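Local coordinates for protein reducing-end xylose-releasing exo-oligoxylanase Rex8A (Paenibacillus barcinonensis, PDB 6SUD) that hydrolyses xylooligosaccharides as a family 8 glycoside hydrolase, releasing xylose from their reducing ends, at residues Ser21-Asp26 with Phe344-Trp349. The protein carries 1 engineered substitution. Residues are numbered along the deposited sequence; the frame is centred on the assembly and turned at random.
Sequences SGYRED and FVKRFW
An offset face-to-face stack of Y23 on W349 carries this surface contact, which ties the loop between helices 17-20 and 25-41 to the last turns of helix 341-349, on the periphery of the (alpha/alpha)6 barrel of glycoside hydrolase family 8 and away from the xylose sites. The phenol ring lies over the five-membered ring of the indole, with centroids 3.8 Å apart and planes inclined by 21°. The tilt brings one side of the phenol closest: Y23 CE1 sits 3.3 Å from both CD1 and NE1 of W349, while Y23 CD1 lies over the rim at W349 CE2, 3.6 Å away. The two side chains run past each other in opposite directions, so the hydroxyl end of the tyrosine reaches back to the helix backbone side of the tryptophan, with Y23 OH 3.7 Å from W349 CB. There it also meets the aliphatic stem of K346, which crosses the phenol at about a right angle and brings CG to 3.6 Å from Y23 OH. W349 projects its indole toward the loop because CG stands anti to the backbone N (chi1 178°). Apart from the stack, S21 adds a looser touch, its OG 4.1 Å from CG1 of V345. No hydrogen bond joins the two segments. An alanine in place of Y23 would probably strip one indole face of its stacking partner and leave the stem of K346 without the hydroxyl it packs on, with little but the S21-V345 touch between these two segments. On the loop side, G22 closes helix 17-20 in a Schellman motif and R24 takes the N-cap position of helix 25-41, its backbone N bonded to E27 OE1. Around the stack, F18 of helix 17-20 meets W349 edge-to-face, while R31 of helix 25-41 makes a cation-pi contact with the indole and hydrogen-bonds W349 O, so helix 341-349 ends against both helices that flank the loop.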
loop_
_atom_site.group_PDB
_atom_site.type_symbol
_atom_site.label_atom_id
_atom_site.label_comp_id
_atom_site.label_asym_id
_atom_site.label_seq_id
_atom_site.Cartn_x
_atom_site.Cartn_y
_atom_site.Cartn_z
ATOM N N SER A 21 1.887 23.853 -5.927
ATOM C CA SER A 21 0.837 24.019 -6.950
ATOM C C SER A 21 -0.037 25.246 -6.675
ATOM O O SER A 21 -0.888 25.560 -7.530
ATOM C CB SER A 21 0.058 22.745 -7.011
ATOM O OG SER A 21 -1.092 22.867 -7.828
ATOM N N GLY A 22 0.089 25.904 -5.525
ATOM C CA GLY A 22 -0.611 27.183 -5.289
ATOM C C GLY A 22 -1.595 27.146 -4.140
ATOM O O GLY A 22 -1.993 28.238 -3.703
ATOM N N TYR A 23 -1.991 25.968 -3.652
ATOM C CA TYR A 23 -2.981 25.852 -2.552
ATOM C C TYR A 23 -2.364 26.406 -1.269
ATOM O O TYR A 23 -1.136 26.293 -1.084
ATOM C CB TYR A 23 -3.481 24.416 -2.412
ATOM C CG TYR A 23 -4.144 23.925 -3.671
ATOM C CD1 TYR A 23 -5.402 24.375 -4.029
ATOM C CD2 TYR A 23 -3.489 23.069 -4.539
ATOM C CE1 TYR A 23 -6.012 23.962 -5.203
ATOM C CE2 TYR A 23 -4.091 22.628 -5.706
ATOM C CZ TYR A 23 -5.354 23.083 -6.046
ATOM O OH TYR A 23 -5.933 22.672 -7.209
ATOM N N ARG A 24 -3.197 26.989 -0.408
ATOM C CA ARG A 24 -2.736 27.639 0.842
ATOM C C ARG A 24 -2.458 26.582 1.908
ATOM O O ARG A 24 -3.214 25.591 1.981
ATOM C CB ARG A 24 -3.791 28.611 1.363
ATOM C CG ARG A 24 -4.097 29.743 0.399
ATOM C CD ARG A 24 -5.321 30.518 0.848
ATOM N NE ARG A 24 -5.018 31.426 1.951
ATOM C CZ ARG A 24 -5.921 32.083 2.679
ATOM N NH1 ARG A 24 -7.214 31.942 2.440
ATOM N NH2 ARG A 24 -5.528 32.892 3.650
ATOM N N GLU A 25 -1.445 26.823 2.739
ATOM C CA GLU A 25 -1.062 25.895 3.832
ATOM C C GLU A 25 -2.284 25.568 4.692
ATOM O O GLU A 25 -2.481 24.377 4.982
ATOM C CB GLU A 25 0.066 26.482 4.677
ATOM C CG GLU A 25 1.415 25.879 4.356
ATOM C CD GLU A 25 2.506 26.322 5.316
ATOM O OE1 GLU A 25 3.271 27.229 4.941
ATOM O OE2 GLU A 25 2.571 25.778 6.444
ATOM N N ASP A 26 -3.083 26.575 5.059
ATOM C CA ASP A 26 -4.276 26.390 5.933
ATOM C C ASP A 26 -5.324 25.507 5.241
ATOM O O ASP A 26 -5.853 24.596 5.924
ATOM C CB ASP A 26 -4.850 27.723 6.422
ATOM C CG ASP A 26 -5.355 28.677 5.351
ATOM O OD1 ASP A 26 -5.591 28.233 4.214
ATOM O OD2 ASP A 26 -5.506 29.870 5.671
ATOM N N PHE A 344 -2.445 16.744 -12.763
ATOM C CA PHE A 344 -2.987 15.592 -11.983
ATOM C C PHE A 344 -3.186 15.978 -10.513
ATOM O O PHE A 344 -4.122 15.461 -9.867
ATOM C CB PHE A 344 -2.082 14.366 -12.044
ATOM C CG PHE A 344 -2.405 13.433 -13.178
ATOM C CD1 PHE A 344 -3.475 12.557 -13.096
ATOM C CD2 PHE A 344 -1.659 13.454 -14.343
ATOM C CE1 PHE A 344 -3.780 11.708 -14.148
ATOM C CE2 PHE A 344 -1.964 12.604 -15.393
ATOM C CZ PHE A 344 -3.020 11.728 -15.294
ATOM N N VAL A 345 -2.285 16.808 -9.992
ATOM C CA VAL A 345 -2.361 17.324 -8.597
ATOM C C VAL A 345 -3.650 18.136 -8.476
ATOM O O VAL A 345 -4.378 17.956 -7.479
ATOM C CB VAL A 345 -1.129 18.178 -8.234
ATOM C CG1 VAL A 345 -1.311 18.915 -6.918
ATOM C CG2 VAL A 345 0.147 17.359 -8.182
ATOM N N LYS A 346 -3.909 19.011 -9.444
ATOM C CA LYS A 346 -5.121 19.876 -9.450
ATOM C C LYS A 346 -6.370 19.011 -9.634
ATOM O O LYS A 346 -7.364 19.256 -8.922
ATOM C CB LYS A 346 -5.026 20.935 -10.551
ATOM C CG LYS A 346 -6.245 21.835 -10.687
ATOM C CD LYS A 346 -6.122 22.830 -11.822
ATOM C CE LYS A 346 -6.321 24.266 -11.388
ATOM N NZ LYS A 346 -7.752 24.648 -11.400
ATOM N N ARG A 347 -6.330 18.048 -10.559
ATOM C CA ARG A 347 -7.491 17.166 -10.842
ATOM C C ARG A 347 -7.853 16.424 -9.551
ATOM O O ARG A 347 -9.040 16.302 -9.245
ATOM C CB ARG A 347 -7.165 16.192 -11.977
ATOM C CG ARG A 347 -8.250 15.160 -12.256
ATOM C CD ARG A 347 -9.499 15.784 -12.829
ATOM N NE ARG A 347 -10.372 14.819 -13.495
ATOM C CZ ARG A 347 -11.304 14.078 -12.893
ATOM N NH1 ARG A 347 -11.498 14.147 -11.581
ATOM N NH2 ARG A 347 -12.032 13.243 -13.611
ATOM N N PHE A 348 -6.843 15.948 -8.824
ATOM C CA PHE A 348 -7.053 15.173 -7.580
ATOM C C PHE A 348 -7.689 16.068 -6.513
ATOM O O PHE A 348 -8.674 15.644 -5.863
ATOM C CB PHE A 348 -5.736 14.574 -7.088
ATOM C CG PHE A 348 -5.931 13.797 -5.817
ATOM C CD1 PHE A 348 -6.537 12.549 -5.849
ATOM C CD2 PHE A 348 -5.601 14.348 -4.591
ATOM C CE1 PHE A 348 -6.759 11.846 -4.679
ATOM C CE2 PHE A 348 -5.833 13.649 -3.423
ATOM C CZ PHE A 348 -6.399 12.395 -3.473
ATOM N N TRP A 349 -7.138 17.268 -6.326
ATOM C CA TRP A 349 -7.630 18.262 -5.336
ATOM C C TRP A 349 -9.134 18.470 -5.546
ATOM O O TRP A 349 -9.879 18.587 -4.549
ATOM C CB TRP A 349 -6.858 19.587 -5.447
ATOM C CG TRP A 349 -7.349 20.644 -4.508
ATOM C CD1 TRP A 349 -8.314 21.572 -4.770
ATOM C CD2 TRP A 349 -6.937 20.867 -3.145
ATOM N NE1 TRP A 349 -8.516 22.372 -3.676
ATOM C CE2 TRP A 349 -7.682 21.969 -2.667
ATOM C CE3 TRP A 349 -6.005 20.265 -2.291
ATOM C CZ2 TRP A 349 -7.541 22.457 -1.370
ATOM C CZ3 TRP A 349 -5.856 20.755 -1.010
ATOM C CH2 TRP A 349 -6.620 21.833 -0.554
#